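Long-range contacts in manganese-binding protein (PDB 6NSI), which captures iron and other divalent metal ions, with a preference for ferrous iron, and delivers them to the membrane permease of an ABC transporter for import: residues G31-H36 against S259-C263; D100-D106 against H168-F174. One frame throughout, in Å; residues are numbered along the deposited sequence.

Contact 1 of 2, residues G31-H36 against S259-C263. With FE (Fe (III) ion), chain B.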
loop_
_atom_site.group_PDB
_atom_site.type_symbol
_atom_site.label_atom_id
_atom_site.label_comp_id
_atom_site.label_asym_id
_atom_site.label_seq_id
_atom_site.Cartn_x
_atom_site.Cartn_y
_atom_site.Cartn_z
ATOM N N GLY A 31 -10.630 8.403 -3.363
ATOM C CA GLY A 31 -11.912 8.039 -2.790
ATOM C C GLY A 31 -12.082 6.544 -2.587
ATOM O O GLY A 31 -11.132 5.794 -2.361
ATOM N N ALA A 32 -13.324 6.112 -2.716
ATOM C CA ALA A 32 -13.690 4.739 -2.423
ATOM C C ALA A 32 -13.518 3.790 -3.610
ATOM O O ALA A 32 -14.178 2.743 -3.647
ATOM C CB ALA A 32 -15.135 4.686 -1.930
ATOM N N ILE A 33 -12.661 4.111 -4.580
ATOM C CA ILE A 33 -12.603 3.321 -5.809
ATOM C C ILE A 33 -11.393 2.390 -5.786
ATOM O O ILE A 33 -10.311 2.744 -5.304
ATOM C CB ILE A 33 -12.613 4.193 -7.087
ATOM C CG1 ILE A 33 -13.809 5.154 -7.072
ATOM C CG2 ILE A 33 -12.670 3.290 -8.344
ATOM C CD1 ILE A 33 -13.542 6.552 -6.668
ATOM N N ASP A 34 -11.605 1.177 -6.295
ATOM C CA ASP A 34 -10.583 0.154 -6.472
ATOM C C ASP A 34 -9.568 0.593 -7.519
ATOM O O ASP A 34 -9.908 0.642 -8.710
ATOM C CB ASP A 34 -11.232 -1.163 -6.883
ATOM C CG ASP A 34 -10.221 -2.184 -7.358
ATOM O OD1 ASP A 34 -9.126 -2.227 -6.759
ATOM O OD2 ASP A 34 -10.523 -2.951 -8.308
ATOM N N PRO A 35 -8.323 0.885 -7.142
ATOM C CA PRO A 35 -7.334 1.299 -8.147
ATOM C C PRO A 35 -6.963 0.183 -9.097
ATOM O O PRO A 35 -6.618 0.465 -10.250
ATOM C CB PRO A 35 -6.130 1.732 -7.296
ATOM C CG PRO A 35 -6.247 0.858 -6.049
ATOM C CD PRO A 35 -7.730 0.699 -5.805
ATOM N N HIS A 36 -7.020 -1.075 -8.643
ATOM C CA HIS A 36 -6.606 -2.204 -9.475
ATOM C C HIS A 36 -7.360 -2.232 -10.797
ATOM O O HIS A 36 -6.791 -2.569 -11.840
ATOM C CB HIS A 36 -6.848 -3.523 -8.740
ATOM C CG HIS A 36 -6.016 -3.700 -7.509
ATOM N ND1 HIS A 36 -4.756 -4.253 -7.539
ATOM C CD2 HIS A 36 -6.276 -3.420 -6.210
ATOM C CE1 HIS A 36 -4.267 -4.299 -6.312
ATOM N NE2 HIS A 36 -5.168 -3.796 -5.487
ATOM N N SER A 259 -6.303 -0.230 2.621
ATOM C CA SER A 259 -5.405 -1.062 1.832
ATOM C C SER A 259 -4.985 -0.374 0.532
ATOM O O SER A 259 -3.793 -0.198 0.265
ATOM C CB SER A 259 -6.103 -2.387 1.514
ATOM O OG SER A 259 -7.300 -2.119 0.793
ATOM N N ASP A 260 -5.957 -0.001 -0.296
ATOM C CA ASP A 260 -5.693 0.478 -1.642
ATOM C C ASP A 260 -5.914 1.978 -1.774
ATOM O O ASP A 260 -5.837 2.522 -2.886
ATOM C CB ASP A 260 -6.568 -0.274 -2.644
ATOM C CG ASP A 260 -6.122 -1.719 -2.860
ATOM O OD1 ASP A 260 -4.936 -2.062 -2.601
ATOM O OD2 ASP A 260 -6.973 -2.517 -3.308
ATOM N N ASN A 261 -6.203 2.661 -0.672
ATOM C CA ASN A 261 -6.535 4.071 -0.748
ATOM C C ASN A 261 -6.084 4.747 0.539
ATOM O O ASN A 261 -5.456 4.133 1.403
ATOM C CB ASN A 261 -8.033 4.282 -1.018
ATOM C CG ASN A 261 -8.926 3.827 0.148
ATOM O OD1 ASN A 261 -8.528 3.009 0.978
ATOM N ND2 ASN A 261 -10.152 4.339 0.187
ATOM N N VAL A 262 -6.427 6.024 0.633
ATOM C CA VAL A 262 -6.021 6.944 1.728
ATOM C C VAL A 262 -7.272 7.497 2.423
ATOM O O VAL A 262 -8.270 7.656 1.750
ATOM C CB VAL A 262 -5.191 8.061 1.071
ATOM C CG1 VAL A 262 -5.389 9.441 1.664
ATOM C CG2 VAL A 262 -3.734 7.698 0.896
ATOM N N CYS A 263 -7.207 7.742 3.731
ATOM C CA CYS A 263 -8.350 8.363 4.435
ATOM C C CYS A 263 -8.235 9.885 4.302
ATOM O O CYS A 263 -8.841 10.413 3.406
ATOM C CB CYS A 263 -8.352 7.987 5.905
ATOM S SG CYS A 263 -9.890 8.442 6.736
HETATM FE FE FE B . -4.991 -3.929 -3.442
HETATM O O HOH W 1 -9.475 -1.920 -3.673
#

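Contact 2 of 2, residues D100-D106 against H168-F174. With FE (Fe (III) ion), chain B.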
loop_
_atom_site.group_PDB
_atom_site.type_symbol
_atom_site.label_atom_id
_atom_site.label_comp_id
_atom_site.label_asym_id
_atom_site.label_seq_id
_atom_site.Cartn_x
_atom_site.Cartn_y
_atom_site.Cartn_z
ATOM N N ASP A 100 3.096 -8.361 -6.754
ATOM C CA ASP A 100 2.372 -7.726 -5.664
ATOM C C ASP A 100 2.682 -6.236 -5.674
ATOM O O ASP A 100 3.820 -5.849 -5.336
ATOM C CB ASP A 100 2.755 -8.342 -4.325
ATOM C CG ASP A 100 1.910 -7.821 -3.181
ATOM O OD1 ASP A 100 1.319 -6.726 -3.329
ATOM O OD2 ASP A 100 1.828 -8.511 -2.129
ATOM N N PRO A 101 1.718 -5.372 -5.992
ATOM C CA PRO A 101 2.002 -3.933 -6.117
ATOM C C PRO A 101 2.022 -3.158 -4.805
ATOM O O PRO A 101 2.384 -1.971 -4.825
ATOM C CB PRO A 101 0.853 -3.441 -7.004
ATOM C CG PRO A 101 -0.286 -4.338 -6.601
ATOM C CD PRO A 101 0.325 -5.693 -6.362
ATOM N N HIS A 102 1.663 -3.778 -3.674
ATOM C CA HIS A 102 1.324 -3.018 -2.470
ATOM C C HIS A 102 2.535 -2.602 -1.652
ATOM O O HIS A 102 2.559 -2.821 -0.434
ATOM C CB HIS A 102 0.375 -3.833 -1.582
ATOM C CG HIS A 102 -0.881 -4.250 -2.285
ATOM N ND1 HIS A 102 -0.997 -5.452 -2.956
ATOM C CD2 HIS A 102 -2.079 -3.628 -2.417
ATOM C CE1 HIS A 102 -2.213 -5.549 -3.471
ATOM N NE2 HIS A 102 -2.889 -4.460 -3.154
ATOM N N ILE A 103 3.529 -1.966 -2.284
ATOM C CA ILE A 103 4.754 -1.631 -1.551
ATOM C C ILE A 103 4.603 -0.426 -0.632
ATOM O O ILE A 103 5.482 -0.189 0.207
ATOM C CB ILE A 103 5.925 -1.389 -2.526
ATOM C CG1 ILE A 103 5.568 -0.306 -3.553
ATOM C CG2 ILE A 103 6.341 -2.706 -3.212
ATOM C CD1 ILE A 103 6.747 0.123 -4.486
ATOM N N TRP A 104 3.521 0.349 -0.752
ATOM C CA TRP A 104 3.364 1.555 0.057
ATOM C C TRP A 104 2.994 1.271 1.510
ATOM O O TRP A 104 2.878 2.223 2.293
ATOM C CB TRP A 104 2.306 2.480 -0.560
ATOM C CG TRP A 104 0.960 1.796 -0.697
ATOM C CD1 TRP A 104 -0.025 1.709 0.252
ATOM C CD2 TRP A 104 0.478 1.084 -1.841
ATOM N NE1 TRP A 104 -1.103 0.988 -0.239
ATOM C CE2 TRP A 104 -0.822 0.601 -1.522
ATOM C CE3 TRP A 104 1.004 0.821 -3.111
ATOM C CZ2 TRP A 104 -1.587 -0.134 -2.428
ATOM C CZ3 TRP A 104 0.238 0.091 -4.009
ATOM C CH2 TRP A 104 -1.043 -0.379 -3.662
ATOM N N THR A 105 2.785 0.011 1.896
ATOM C CA THR A 105 2.597 -0.312 3.307
ATOM C C THR A 105 3.907 -0.585 4.026
ATOM O O THR A 105 3.898 -0.756 5.250
ATOM C CB THR A 105 1.696 -1.537 3.482
ATOM O OG1 THR A 105 2.392 -2.709 3.029
ATOM C CG2 THR A 105 0.371 -1.367 2.690
ATOM N N ASP A 106 5.015 -0.675 3.296
ATOM C CA ASP A 106 6.336 -0.832 3.886
ATOM C C ASP A 106 7.005 0.540 3.779
ATOM O O ASP A 106 7.389 0.969 2.686
ATOM C CB ASP A 106 7.103 -1.943 3.164
ATOM C CG ASP A 106 8.562 -2.079 3.631
ATOM O OD1 ASP A 106 9.137 -1.087 4.134
ATOM O OD2 ASP A 106 9.145 -3.181 3.463
ATOM N N HIS A 168 -8.269 -8.436 1.490
ATOM C CA HIS A 168 -7.457 -8.981 0.407
ATOM C C HIS A 168 -5.986 -8.861 0.775
ATOM O O HIS A 168 -5.629 -8.359 1.843
ATOM C CB HIS A 168 -7.781 -8.342 -0.964
ATOM C CG HIS A 168 -7.194 -6.979 -1.219
ATOM N ND1 HIS A 168 -7.541 -5.857 -0.487
ATOM C CD2 HIS A 168 -6.388 -6.537 -2.220
ATOM C CE1 HIS A 168 -6.927 -4.797 -0.991
ATOM N NE2 HIS A 168 -6.224 -5.182 -2.040
ATOM N N ASN A 169 -5.147 -9.366 -0.128
ATOM C CA ASN A 169 -3.706 -9.503 0.088
ATOM C C ASN A 169 -3.005 -8.188 -0.272
ATOM O O ASN A 169 -2.317 -8.060 -1.280
ATOM C CB ASN A 169 -3.165 -10.679 -0.723
ATOM C CG ASN A 169 -1.711 -10.958 -0.437
ATOM O OD1 ASN A 169 -1.166 -10.479 0.564
ATOM N ND2 ASN A 169 -1.059 -11.715 -1.323
ATOM N N ALA A 170 -3.198 -7.199 0.598
ATOM C CA ALA A 170 -2.585 -5.890 0.449
ATOM C C ALA A 170 -1.494 -5.621 1.476
ATOM O O ALA A 170 -0.826 -4.586 1.384
ATOM C CB ALA A 170 -3.648 -4.782 0.553
ATOM N N PHE A 171 -1.285 -6.519 2.441
ATOM C CA PHE A 171 -0.351 -6.265 3.531
ATOM C C PHE A 171 0.790 -7.283 3.584
ATOM O O PHE A 171 1.399 -7.489 4.643
ATOM C CB PHE A 171 -1.109 -6.211 4.857
ATOM C CG PHE A 171 -2.163 -5.119 4.897
ATOM C CD1 PHE A 171 -3.476 -5.386 4.524
ATOM C CD2 PHE A 171 -1.829 -3.826 5.289
ATOM C CE1 PHE A 171 -4.447 -4.385 4.556
ATOM C CE2 PHE A 171 -2.792 -2.813 5.323
ATOM C CZ PHE A 171 -4.102 -3.093 4.965
ATOM N N SER A 172 1.120 -7.912 2.451
ATOM C CA SER A 172 2.239 -8.853 2.469
ATOM C C SER A 172 3.566 -8.153 2.765
ATOM O O SER A 172 4.387 -8.670 3.536
ATOM C CB SER A 172 2.314 -9.626 1.150
ATOM O OG SER A 172 1.334 -10.653 1.123
ATOM N N TYR A 173 3.817 -6.989 2.152
ATOM C CA TYR A 173 5.062 -6.271 2.448
ATOM C C TYR A 173 5.103 -5.814 3.902
ATOM O O TYR A 173 6.130 -5.948 4.581
ATOM C CB TYR A 173 5.221 -5.074 1.509
ATOM C CG TYR A 173 5.433 -5.486 0.075
ATOM C CD1 TYR A 173 4.366 -5.523 -0.819
ATOM C CD2 TYR A 173 6.692 -5.840 -0.383
ATOM C CE1 TYR A 173 4.552 -5.895 -2.137
ATOM C CE2 TYR A 173 6.890 -6.226 -1.690
ATOM C CZ TYR A 173 5.824 -6.248 -2.570
ATOM O OH TYR A 173 6.021 -6.628 -3.880
ATOM N N PHE A 174 4.000 -5.227 4.369
ATOM C CA PHE A 174 3.831 -4.850 5.766
ATOM C C PHE A 174 4.170 -6.011 6.695
ATOM O O PHE A 174 4.916 -5.859 7.674
ATOM C CB PHE A 174 2.368 -4.391 5.943
ATOM C CG PHE A 174 2.009 -3.925 7.324
ATOM C CD1 PHE A 174 1.600 -4.835 8.308
ATOM C CD2 PHE A 174 2.019 -2.570 7.625
ATOM C CE1 PHE A 174 1.255 -4.402 9.564
ATOM C CE2 PHE A 174 1.675 -2.121 8.884
ATOM C CZ PHE A 174 1.279 -3.037 9.857
HETATM FE FE FE B . -4.991 -3.929 -3.442
HETATM O O HOH W 2 2.129 -11.162 -1.959
HETATM O O HOH W 3 1.658 -4.821 1.345
HETATM O O HOH W 4 8.638 -5.771 3.107
#

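Contact 1 of 2, residues G31-H36 against S259-C263
His-36 and Asp-260 both turn CG opposite the carbonyl carbon (chi1 -65° and -72°), and from their two loops they swing onto the same iron ion. NE2 of His-36 binds the iron at 2.1 Å. The carboxylate uses both oxygens, unequally: OD1 of Asp-260 sits 2.0 Å from the iron and OD2 2.4 Å. Ring and carboxylate are turned 65° from each other, with OD2 of Asp-260 at the edge of the His-36 ring. On the side of the aspartate away from the iron, the Pro-35 ring packs against its stem, CD of Pro-35 3.5 Å from CB of Asp-260. A water gives one hydrogen to OD2 of Asp-260 (2.6 Å) and the other to OD1 of Asp-34, whose OD1 also takes the backbone N-H of His-36 in an Asx turn; its OD2 bonds to Ser-37. Further along, ND2 of Asn-261 donates to O of Gly-31 at 3.1 Å, nearly straight but from above the carbonyl plane, and also bonds to Asp-230. His-102 and His-168 complete the site. Two carboxylates this close would probably repel each other were it not for the ferric ion and the bridging water, whose two hydrogens would ease the pairing.

Contact 2 of 2, residues D100-D106 against H168-F174
Four groups grip a single water between these segments: it donates to O of His-102 and to O of Ala-170, and accepts from OG1 of Thr-105, at 2.8 Å from the water oxygen, and from N of Tyr-173. At the outer end of its ring, OH of Tyr-173 donates to O of Asp-100 at 2.8 Å, in the carbonyl plane and on a lone pair, and the same hydroxyl is bonded to N of Leu-93. CG2 of Ile-103 lies over one face of the tyrosine ring as a CH-pi contact, while the Asp-100 and Tyr-173 side chains run antiparallel, CG of Asp-100 3.4 Å from CE1 of Tyr-173. The Asp-100 carboxylate sets the metal ligand. With CG anti to the backbone N (chi1 -173°), OD1 takes ND1 of His-102 at 2.7 Å on its syn side and N of His-102 on its anti side, the two donors coming from opposite faces. The His-102 ring is wedged between CG of Pro-101 and CA of Ala-170, which stands 3.6 Å from the ring centroid. Its NE2 then binds the iron at 2.2 Å, as does NE2 of His-168, the two rings being 72° apart in plane; ND1 of His-168 is held by Glu-229. At the far end OG1 of Thr-105 receives a weak bond from N of Phe-174. Metal-binding histidines set by second-shell carboxylates, here with His-36 and Asp-260 closing the coordination, make up the iron site, as expected of the bacterial solute-binding protein 9 family.

How the contacts relate
The two contacts lie about 13 Å apart between centres and meet at the iron, to which each supplies two of the four protein ligands. In sequence contact 2 falls between the two halves of contact 1: 31-36, following strand 24-27, comes first, then 100-106, leading into helix 107-124, then 168-174, running into helix 172-178, and finally 259-263, ahead of helix 266-280. That last helix also packs on Phe-171 and Phe-174. Besides the metal, a probable hydrogen bond from NE1 of Trp-104 to O of Ser-259 joins them directly. Ligands from four distant places in the sequence thus converge, so metal binding ties these loops together.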